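Local structure of 3-keto-5-aminohexanoate cleavage protein (Archaeoglobus fulgidus, 3LOT) at residues F154-E158 / N183-M187. The protein probably acts as a zinc-dependent beta-keto acid cleavage enzyme that cleaves 3-keto-5-aminohexanoate. Residues are numbered along the deposited sequence.
Sequences FKDLE and NTAFM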
loop_
_atom_site.group_PDB
_atom_site.type_symbol
_atom_site.label_atom_id
_atom_site.label_comp_id
_atom_site.label_asym_id
_atom_site.label_seq_id
_atom_site.Cartn_x
_atom_site.Cartn_y
_atom_site.Cartn_z
ATOM N N PHE D 154 22.565 6.371 -17.129
ATOM C CA PHE D 154 21.665 7.184 -17.901
ATOM C C PHE D 154 22.274 7.487 -19.259
ATOM O O PHE D 154 21.596 7.428 -20.283
ATOM C CB PHE D 154 21.272 8.448 -17.140
ATOM C CG PHE D 154 20.288 8.184 -16.053
ATOM C CD1 PHE D 154 18.978 7.905 -16.352
ATOM C CD2 PHE D 154 20.675 8.200 -14.717
ATOM C CE1 PHE D 154 18.056 7.656 -15.351
ATOM C CE2 PHE D 154 19.763 7.937 -13.716
ATOM C CZ PHE D 154 18.440 7.643 -14.044
ATOM N N LYS D 155 23.574 7.745 -19.303
ATOM C CA LYS D 155 24.253 7.866 -20.594
ATOM C C LYS D 155 24.122 6.602 -21.458
ATOM O O LYS D 155 23.894 6.687 -22.663
ATOM C CB LYS D 155 25.740 8.181 -20.419
ATOM C CG LYS D 155 26.383 8.680 -21.714
ATOM C CD LYS D 155 27.840 9.039 -21.467
ATOM C CE LYS D 155 28.541 9.497 -22.738
ATOM N NZ LYS D 155 30.044 9.264 -22.671
ATOM N N ASP D 156 24.320 5.430 -20.858
ATOM C CA ASP D 156 24.104 4.162 -21.585
ATOM C C ASP D 156 22.661 4.093 -22.133
ATOM O O ASP D 156 22.445 3.717 -23.275
ATOM C CB ASP D 156 24.267 2.953 -20.666
ATOM C CG ASP D 156 25.712 2.703 -20.214
ATOM O OD1 ASP D 156 26.670 3.155 -20.870
ATOM O OD2 ASP D 156 25.855 1.996 -19.191
ATOM N N LEU D 157 21.685 4.442 -21.302
ATOM C CA LEU D 157 20.271 4.290 -21.676
ATOM C C LEU D 157 19.858 5.268 -22.792
ATOM O O LEU D 157 19.025 4.941 -23.646
ATOM C CB LEU D 157 19.358 4.449 -20.448
ATOM C CG LEU D 157 19.655 3.448 -19.327
ATOM C CD1 LEU D 157 18.850 3.769 -18.079
ATOM C CD2 LEU D 157 19.429 2.012 -19.813
ATOM N N GLU D 158 20.454 6.455 -22.809
ATOM C CA GLU D 158 20.192 7.401 -23.860
ATOM C C GLU D 158 20.639 6.796 -25.200
ATOM O O GLU D 158 19.876 6.799 -26.167
ATOM C CB GLU D 158 20.934 8.711 -23.604
ATOM C CG GLU D 158 20.386 9.508 -22.437
ATOM C CD GLU D 158 21.290 10.652 -21.994
ATOM O OE1 GLU D 158 22.060 11.191 -22.832
ATOM O OE2 GLU D 158 21.213 11.038 -20.802
ATOM N N ASN D 183 13.436 5.623 -12.903
ATOM C CA ASN D 183 14.339 5.844 -14.039
ATOM C C ASN D 183 13.549 5.791 -15.373
ATOM O O ASN D 183 13.752 6.640 -16.270
ATOM C CB ASN D 183 15.495 4.840 -14.095
ATOM C CG ASN D 183 16.475 4.929 -12.902
ATOM O OD1 ASN D 183 16.386 5.829 -12.046
ATOM N ND2 ASN D 183 17.409 3.937 -12.830
ATOM N N THR D 184 12.666 4.783 -15.495
ATOM C CA THR D 184 11.834 4.624 -16.683
ATOM C C THR D 184 10.948 5.851 -16.979
ATOM O O THR D 184 10.903 6.334 -18.136
ATOM C CB THR D 184 11.030 3.332 -16.601
ATOM O OG1 THR D 184 11.951 2.231 -16.474
ATOM C CG2 THR D 184 10.102 3.180 -17.818
ATOM N N ALA D 185 10.291 6.368 -15.936
ATOM C CA ALA D 185 9.476 7.581 -16.046
ATOM C C ALA D 185 10.289 8.751 -16.550
ATOM O O ALA D 185 9.862 9.480 -17.434
ATOM C CB ALA D 185 8.845 7.953 -14.723
ATOM N N PHE D 186 11.486 8.899 -15.999
ATOM C CA PHE D 186 12.351 9.999 -16.373
ATOM C C PHE D 186 12.718 9.932 -17.850
ATOM O O PHE D 186 12.623 10.938 -18.537
ATOM C CB PHE D 186 13.587 10.014 -15.482
ATOM C CG PHE D 186 14.661 10.970 -15.930
ATOM C CD1 PHE D 186 14.601 12.309 -15.605
ATOM C CD2 PHE D 186 15.745 10.516 -16.642
ATOM C CE1 PHE D 186 15.619 13.192 -15.993
ATOM C CE2 PHE D 186 16.754 11.376 -17.018
ATOM C CZ PHE D 186 16.695 12.714 -16.695
HETATM N N MSE D 187 13.152 8.767 -18.319
HETATM C CA MSE D 187 13.555 8.593 -19.721
HETATM C C MSE D 187 12.383 8.758 -20.680
HETATM O O MSE D 187 12.542 9.283 -21.793
HETATM C CB MSE D 187 14.185 7.208 -19.933
HETATM C CG MSE D 187 15.550 6.959 -19.230
HETATM SE SE MSE D 187 16.909 8.210 -19.796
HETATM C CE MSE D 187 17.174 7.419 -21.562
#
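Two neighbouring outer helices of a TIM-barrel chain pack here through an apolar, largely buried contact, well away from the zinc site. F154–E158 is the first turn of helix 154–166, which leads into barrel strand 170–175; N183–M187 belongs to helix 178–189, which follows that strand. The segment axes cross at −51° and come no closer than 11.8 Å, a wide gap that long side chains have to fill. F154 does most of this from its side. CZ of F154 lies 3.4 Å from OD1 of N183, and CE1 of F154 lies 3.9 Å from CD2 of F186; the two phenyl planes are inclined at 76°, with centroids 5.5 Å apart. M187, a selenomethionine, fills the gap from the other helix. SE of M187 sits 4.0 Å from CD1 of F154, at the edge of that ring, in a Met-aromatic contact. CE of M187 reaches the opposite helix backbone, 3.6 Å from N of E158 and 3.7 Å from C of L157. The polar ends are served from outside the pair: ND2 of N183 donates a hydrogen bond to the carbonyl O of M116, and OE2 of E158 forms a salt bridge with R146 of the second subunit; L206 of that same subunit packs on F186. Between the segments themselves, then, cohesion comes from van der Waals and Met-aromatic contacts, while the charge of E158 is directed into the subunit interface.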